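Local coordinates for amide synthase (PDB 1L5A), which probably joins an acyl group to an amine as an amide synthase of the nonribosomal peptide synthetase condensation family, in vibriobactin assembly, at residues Leu222-Ala227 and Ser369-Leu374; Ile334-Phe339 and Phe364-Ser369. One frame throughout, in Å; residues are numbered along the deposited sequence.

Contact 1 of 2, residues Leu222-Ala227 and Ser369-Leu374; sequences LLLKLA and SPQHEL
Leu223 and Leu224 of helix 217-229 meet Pro370 in an apolar helix-to-turn contact, where the connection between strands 362-368 and 374-381 packs against the helix. The two leucines share the proline ring. CD1 of Leu223 lies 3.9 Å from Pro370 CB, and CD2 of Leu224 sits 3.9 Å from Pro370 CG, its side chain crossing the ring at about a right angle. The same CD1 of Leu223 also touches Leu374 CD2 at 4.0 Å, so one methyl bridges the turn and the start of the returning strand. At the exposed Gln371, the bent chain brings NE2 against the methyls of Leu224; no hydrogen bond spans the two segments. The turn holds its own shape: a type I turn runs from Ser369 to His372, closed by His372 N to Ser369 O at 2.7 Å, and a classic beta bulge places His372 and Glu373 opposite Ser369. Trp234 of helix 234-249 touches Leu223, Pro370 and Leu374 alike, while helix 217-229 also packs through Leu222 on helices 387-409 and 415-420 and through Leu226 on the latter.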
loop_
_atom_site.group_PDB
_atom_site.type_symbol
_atom_site.label_atom_id
_atom_site.label_comp_id
_atom_site.label_asym_id
_atom_site.label_seq_id
_atom_site.Cartn_x
_atom_site.Cartn_y
_atom_site.Cartn_z
ATOM N N LEU A 222 -31.895 1.952 -17.110
ATOM C CA LEU A 222 -30.872 1.831 -18.153
ATOM C C LEU A 222 -29.510 2.287 -17.632
ATOM O O LEU A 222 -28.478 1.661 -17.905
ATOM C CB LEU A 222 -31.261 2.672 -19.371
ATOM C CG LEU A 222 -30.207 2.814 -20.477
ATOM C CD1 LEU A 222 -29.829 1.458 -21.042
ATOM C CD2 LEU A 222 -30.763 3.703 -21.577
ATOM N N LEU A 223 -29.529 3.387 -16.880
ATOM C CA LEU A 223 -28.327 3.974 -16.293
ATOM C C LEU A 223 -27.628 2.899 -15.472
ATOM O O LEU A 223 -26.411 2.700 -15.583
ATOM C CB LEU A 223 -28.707 5.138 -15.376
ATOM C CG LEU A 223 -27.738 6.298 -15.128
ATOM C CD1 LEU A 223 -27.883 6.698 -13.668
ATOM C CD2 LEU A 223 -26.290 5.939 -15.454
ATOM N N LEU A 224 -28.409 2.209 -14.640
ATOM C CA LEU A 224 -27.858 1.150 -13.810
ATOM C C LEU A 224 -27.285 0.069 -14.708
ATOM O O LEU A 224 -26.088 -0.210 -14.634
ATOM C CB LEU A 224 -28.930 0.574 -12.886
ATOM C CG LEU A 224 -29.295 1.497 -11.719
ATOM C CD1 LEU A 224 -30.575 1.029 -11.038
ATOM C CD2 LEU A 224 -28.137 1.524 -10.735
ATOM N N LYS A 225 -28.117 -0.519 -15.571
ATOM C CA LYS A 225 -27.628 -1.564 -16.470
ATOM C C LYS A 225 -26.314 -1.123 -17.089
ATOM O O LYS A 225 -25.291 -1.792 -16.938
ATOM C CB LYS A 225 -28.633 -1.870 -17.581
ATOM C CG LYS A 225 -29.697 -2.898 -17.213
ATOM C CD LYS A 225 -30.615 -2.383 -16.115
ATOM C CE LYS A 225 -31.801 -3.309 -15.885
ATOM N NZ LYS A 225 -32.748 -2.743 -14.877
ATOM N N LEU A 226 -26.342 0.015 -17.772
ATOM C CA LEU A 226 -25.145 0.543 -18.408
ATOM C C LEU A 226 -23.954 0.536 -17.460
ATOM O O LEU A 226 -22.850 0.152 -17.843
ATOM C CB LEU A 226 -25.409 1.962 -18.896
ATOM C CG LEU A 226 -26.209 2.025 -20.187
ATOM C CD1 LEU A 226 -26.887 3.369 -20.333
ATOM C CD2 LEU A 226 -25.258 1.760 -21.341
ATOM N N ALA A 227 -24.192 0.958 -16.220
ATOM C CA ALA A 227 -23.155 1.015 -15.196
ATOM C C ALA A 227 -22.607 -0.370 -14.903
ATOM O O ALA A 227 -21.393 -0.591 -14.930
ATOM C CB ALA A 227 -23.724 1.612 -13.932
ATOM N N SER A 369 -30.789 9.440 -6.943
ATOM C CA SER A 369 -30.312 8.102 -7.232
ATOM C C SER A 369 -31.210 7.387 -8.230
ATOM O O SER A 369 -32.436 7.457 -8.143
ATOM C CB SER A 369 -30.261 7.304 -5.930
ATOM O OG SER A 369 -30.040 5.933 -6.184
ATOM N N PRO A 370 -30.607 6.679 -9.195
ATOM C CA PRO A 370 -31.415 5.964 -10.188
ATOM C C PRO A 370 -32.400 4.981 -9.539
ATOM O O PRO A 370 -33.358 4.534 -10.173
ATOM C CB PRO A 370 -30.364 5.280 -11.066
ATOM C CG PRO A 370 -29.147 5.200 -10.180
ATOM C CD PRO A 370 -29.168 6.494 -9.438
ATOM N N GLN A 371 -32.157 4.653 -8.275
ATOM C CA GLN A 371 -33.027 3.744 -7.546
ATOM C C GLN A 371 -34.328 4.447 -7.157
ATOM O O GLN A 371 -35.341 3.800 -6.860
ATOM C CB GLN A 371 -32.336 3.228 -6.280
ATOM C CG GLN A 371 -31.429 2.026 -6.476
ATOM C CD GLN A 371 -29.997 2.405 -6.770
ATOM O OE1 GLN A 371 -29.361 3.113 -5.994
ATOM N NE2 GLN A 371 -29.477 1.925 -7.889
ATOM N N HIS A 372 -34.298 5.774 -7.150
ATOM C CA HIS A 372 -35.479 6.548 -6.797
ATOM C C HIS A 372 -35.677 7.662 -7.814
ATOM O O HIS A 372 -35.955 7.405 -8.985
ATOM C CB HIS A 372 -35.314 7.125 -5.389
ATOM C CG HIS A 372 -35.126 6.080 -4.335
ATOM N ND1 HIS A 372 -36.022 5.047 -4.145
ATOM C CD2 HIS A 372 -34.141 5.894 -3.424
ATOM C CE1 HIS A 372 -35.594 4.270 -3.165
ATOM N NE2 HIS A 372 -34.453 4.762 -2.711
ATOM N N GLU A 373 -35.546 8.901 -7.363
ATOM C CA GLU A 373 -35.676 10.030 -8.260
ATOM C C GLU A 373 -34.282 10.609 -8.446
ATOM O O GLU A 373 -33.535 10.783 -7.482
ATOM C CB GLU A 373 -36.617 11.083 -7.678
ATOM C CG GLU A 373 -36.785 12.303 -8.564
ATOM C CD GLU A 373 -37.748 13.318 -7.984
ATOM O OE1 GLU A 373 -37.727 13.519 -6.750
ATOM O OE2 GLU A 373 -38.515 13.926 -8.764
ATOM N N LEU A 374 -33.932 10.878 -9.697
ATOM C CA LEU A 374 -32.635 11.443 -10.031
ATOM C C LEU A 374 -32.853 12.685 -10.875
ATOM O O LEU A 374 -33.385 12.605 -11.986
ATOM C CB LEU A 374 -31.813 10.434 -10.824
ATOM C CG LEU A 374 -30.424 10.902 -11.242
ATOM C CD1 LEU A 374 -29.538 11.036 -10.011
ATOM C CD2 LEU A 374 -29.844 9.906 -12.221
#

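Contact 2 of 2, residues Ile334-Phe339 and Phe364-Ser369; sequences INILPF and FTFRGS
Ile334 and Ile336 both reach the Phe366 side chain, across two parallel strands whose axes differ by only 6° in direction. The two isoleucines do so differently. In Ile334 CG1 is anti to the backbone N and the chain runs on extended (chi2 169°), bringing CD1 near the ring plane at the edge, 4.0 Å from Phe366 CE1. Ile336 instead has CG1 anti to the carbonyl carbon and turns at its end (chi2 -64°); its CD1 approaches the ring obliquely, 3.6 Å from Phe366 CD1 and close to CB as well. Phe364 shares this face of the sheet, but its ring leads away from Ile334 and makes edge-to-face contacts with Phe397 and His393.

The other face is more polar. Asn335 CB lies beside the hydroxyl of Thr365, 3.3 Å from OG1, whereas the CG2 branch of that threonine meets CD1 of Leu337 at 4.0 Å. Next to them Leu337 and Arg367 touch through their CB atoms; the arginine chain then bends away, and its NH1 forms a salt bridge with Asp377 on strand 374-381.

Between the two faces runs the parallel ladder. Asn335 N donates to Phe364 O, Phe366 N to Asn335 O at 2.9 Å, Leu337 N to Phe366 O, and Gly368 N to Leu337 O at 2.8 Å. At the backbone angles of Gly368 a side chain would collide with the carbonyl O of Arg367, a conformation suited to glycine where the strand ends. The chemistry therefore divides the work: main-chain bonds fix the register, Phe366 and the isoleucines build an apolar layer facing helix 234-249, and the charged end of Arg367 is paired on the opposite face.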
loop_
_atom_site.group_PDB
_atom_site.type_symbol
_atom_site.label_atom_id
_atom_site.label_comp_id
_atom_site.label_asym_id
_atom_site.label_seq_id
_atom_site.Cartn_x
_atom_site.Cartn_y
_atom_site.Cartn_z
ATOM N N ILE A 334 -18.815 18.813 -13.264
ATOM C CA ILE A 334 -19.898 17.886 -12.951
ATOM C C ILE A 334 -19.842 17.449 -11.477
ATOM O O ILE A 334 -18.780 17.260 -10.901
ATOM C CB ILE A 334 -19.902 16.670 -13.923
ATOM C CG1 ILE A 334 -21.119 15.792 -13.651
ATOM C CG2 ILE A 334 -18.634 15.865 -13.779
ATOM C CD1 ILE A 334 -21.357 14.754 -14.701
ATOM N N ASN A 335 -21.008 17.341 -10.862
ATOM C CA ASN A 335 -21.137 16.983 -9.448
ATOM C C ASN A 335 -22.211 15.936 -9.347
ATOM O O ASN A 335 -23.270 16.064 -9.978
ATOM C CB ASN A 335 -21.632 18.183 -8.631
ATOM C CG ASN A 335 -20.616 18.694 -7.642
ATOM O OD1 ASN A 335 -20.147 17.952 -6.787
ATOM N ND2 ASN A 335 -20.280 19.980 -7.746
ATOM N N ILE A 336 -21.956 14.903 -8.562
ATOM C CA ILE A 336 -22.973 13.886 -8.353
ATOM C C ILE A 336 -23.306 13.934 -6.868
ATOM O O ILE A 336 -22.422 13.800 -6.026
ATOM C CB ILE A 336 -22.481 12.483 -8.688
ATOM C CG1 ILE A 336 -22.008 12.396 -10.155
ATOM C CG2 ILE A 336 -23.593 11.516 -8.386
ATOM C CD1 ILE A 336 -23.103 12.618 -11.200
ATOM N N LEU A 337 -24.573 14.157 -6.547
ATOM C CA LEU A 337 -25.007 14.218 -5.150
ATOM C C LEU A 337 -25.943 13.042 -4.895
ATOM O O LEU A 337 -27.162 13.160 -5.053
ATOM C CB LEU A 337 -25.704 15.547 -4.900
ATOM C CG LEU A 337 -24.755 16.694 -5.268
ATOM C CD1 LEU A 337 -25.390 18.013 -4.888
ATOM C CD2 LEU A 337 -23.397 16.507 -4.577
ATOM N N PRO A 338 -25.374 11.897 -4.472
ATOM C CA PRO A 338 -26.046 10.627 -4.184
ATOM C C PRO A 338 -26.587 10.349 -2.797
ATOM O O PRO A 338 -27.477 9.515 -2.634
ATOM C CB PRO A 338 -24.974 9.616 -4.547
ATOM C CG PRO A 338 -23.745 10.261 -3.934
ATOM C CD PRO A 338 -23.918 11.764 -4.255
ATOM N N PHE A 339 -26.047 11.028 -1.798
ATOM C CA PHE A 339 -26.442 10.796 -0.407
ATOM C C PHE A 339 -27.840 11.221 0.038
ATOM O O PHE A 339 -28.309 12.304 -0.303
ATOM C CB PHE A 339 -25.395 11.439 0.481
ATOM C CG PHE A 339 -24.003 10.966 0.188
ATOM C CD1 PHE A 339 -22.964 11.878 0.023
ATOM C CD2 PHE A 339 -23.725 9.598 0.117
ATOM C CE1 PHE A 339 -21.669 11.438 -0.199
ATOM C CE2 PHE A 339 -22.433 9.142 -0.106
ATOM C CZ PHE A 339 -21.398 10.063 -0.264
ATOM N N PHE A 364 -22.933 20.961 -14.054
ATOM C CA PHE A 364 -23.958 19.950 -14.265
ATOM C C PHE A 364 -24.003 19.166 -12.971
ATOM O O PHE A 364 -22.988 18.635 -12.524
ATOM C CB PHE A 364 -23.604 19.032 -15.441
ATOM C CG PHE A 364 -23.478 19.761 -16.739
ATOM C CD1 PHE A 364 -22.228 19.996 -17.302
ATOM C CD2 PHE A 364 -24.603 20.303 -17.348
ATOM C CE1 PHE A 364 -22.094 20.774 -18.453
ATOM C CE2 PHE A 364 -24.480 21.081 -18.498
ATOM C CZ PHE A 364 -23.224 21.321 -19.051
ATOM N N THR A 365 -25.170 19.114 -12.350
ATOM C CA THR A 365 -25.296 18.400 -11.099
ATOM C C THR A 365 -26.385 17.344 -11.116
ATOM O O THR A 365 -27.476 17.544 -11.640
ATOM C CB THR A 365 -25.539 19.367 -9.951
ATOM O OG1 THR A 365 -24.286 19.929 -9.546
ATOM C CG2 THR A 365 -26.184 18.656 -8.776
ATOM N N PHE A 366 -26.063 16.192 -10.554
ATOM C CA PHE A 366 -27.030 15.120 -10.495
ATOM C C PHE A 366 -27.291 14.815 -9.031
ATOM O O PHE A 366 -26.392 14.370 -8.314
ATOM C CB PHE A 366 -26.492 13.889 -11.210
ATOM C CG PHE A 366 -26.495 14.004 -12.705
ATOM C CD1 PHE A 366 -25.340 14.355 -13.393
ATOM C CD2 PHE A 366 -27.654 13.716 -13.437
ATOM C CE1 PHE A 366 -25.331 14.410 -14.809
ATOM C CE2 PHE A 366 -27.657 13.766 -14.837
ATOM C CZ PHE A 366 -26.491 14.113 -15.525
ATOM N N ARG A 367 -28.507 15.098 -8.575
ATOM C CA ARG A 367 -28.851 14.822 -7.191
ATOM C C ARG A 367 -29.908 13.738 -7.136
ATOM O O ARG A 367 -30.878 13.748 -7.897
ATOM C CB ARG A 367 -29.330 16.088 -6.461
ATOM C CG ARG A 367 -29.848 17.215 -7.365
ATOM C CD ARG A 367 -30.323 18.437 -6.555
ATOM N NE ARG A 367 -31.685 18.250 -6.069
ATOM C CZ ARG A 367 -32.777 18.433 -6.808
ATOM N NH1 ARG A 367 -32.668 18.828 -8.071
ATOM N NH2 ARG A 367 -33.980 18.184 -6.291
ATOM N N GLY A 368 -29.696 12.783 -6.240
ATOM C CA GLY A 368 -30.630 11.688 -6.095
ATOM C C GLY A 368 -29.990 10.344 -6.389
ATOM O O GLY A 368 -28.795 10.129 -6.143
ATOM N N SER A 369 -30.789 9.440 -6.943
ATOM C CA SER A 369 -30.312 8.102 -7.232
ATOM C C SER A 369 -31.210 7.387 -8.230
ATOM O O SER A 369 -32.436 7.457 -8.143
ATOM C CB SER A 369 -30.261 7.304 -5.930
ATOM O OG SER A 369 -30.040 5.933 -6.184
#

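Overall arrangement
Contacts 1 and 2 lie with their centres about 12 Å apart and share Ser369, where the strand passes into the turn. Along the chain helix 217-229 comes first, then strand 333-337, strand 362-368 and the turn after it, so contact 2 is nested inside the loop closed by contact 1. Contact 2 pairs two strands of a mixed sheet in which 208-214, 374-381, 362-368 and 333-337 follow one another; contact 1 packs the turn between strands 362-368 and 374-381 against helix 217-229. Leu374 CD1 packs 3.7 Å from Arg367 O, linking the two directly. Helix 234-249 is common to both, with Trp234 touching side chains in each, so sheet, turn and helices form one continuous part of the condensation-domain fold.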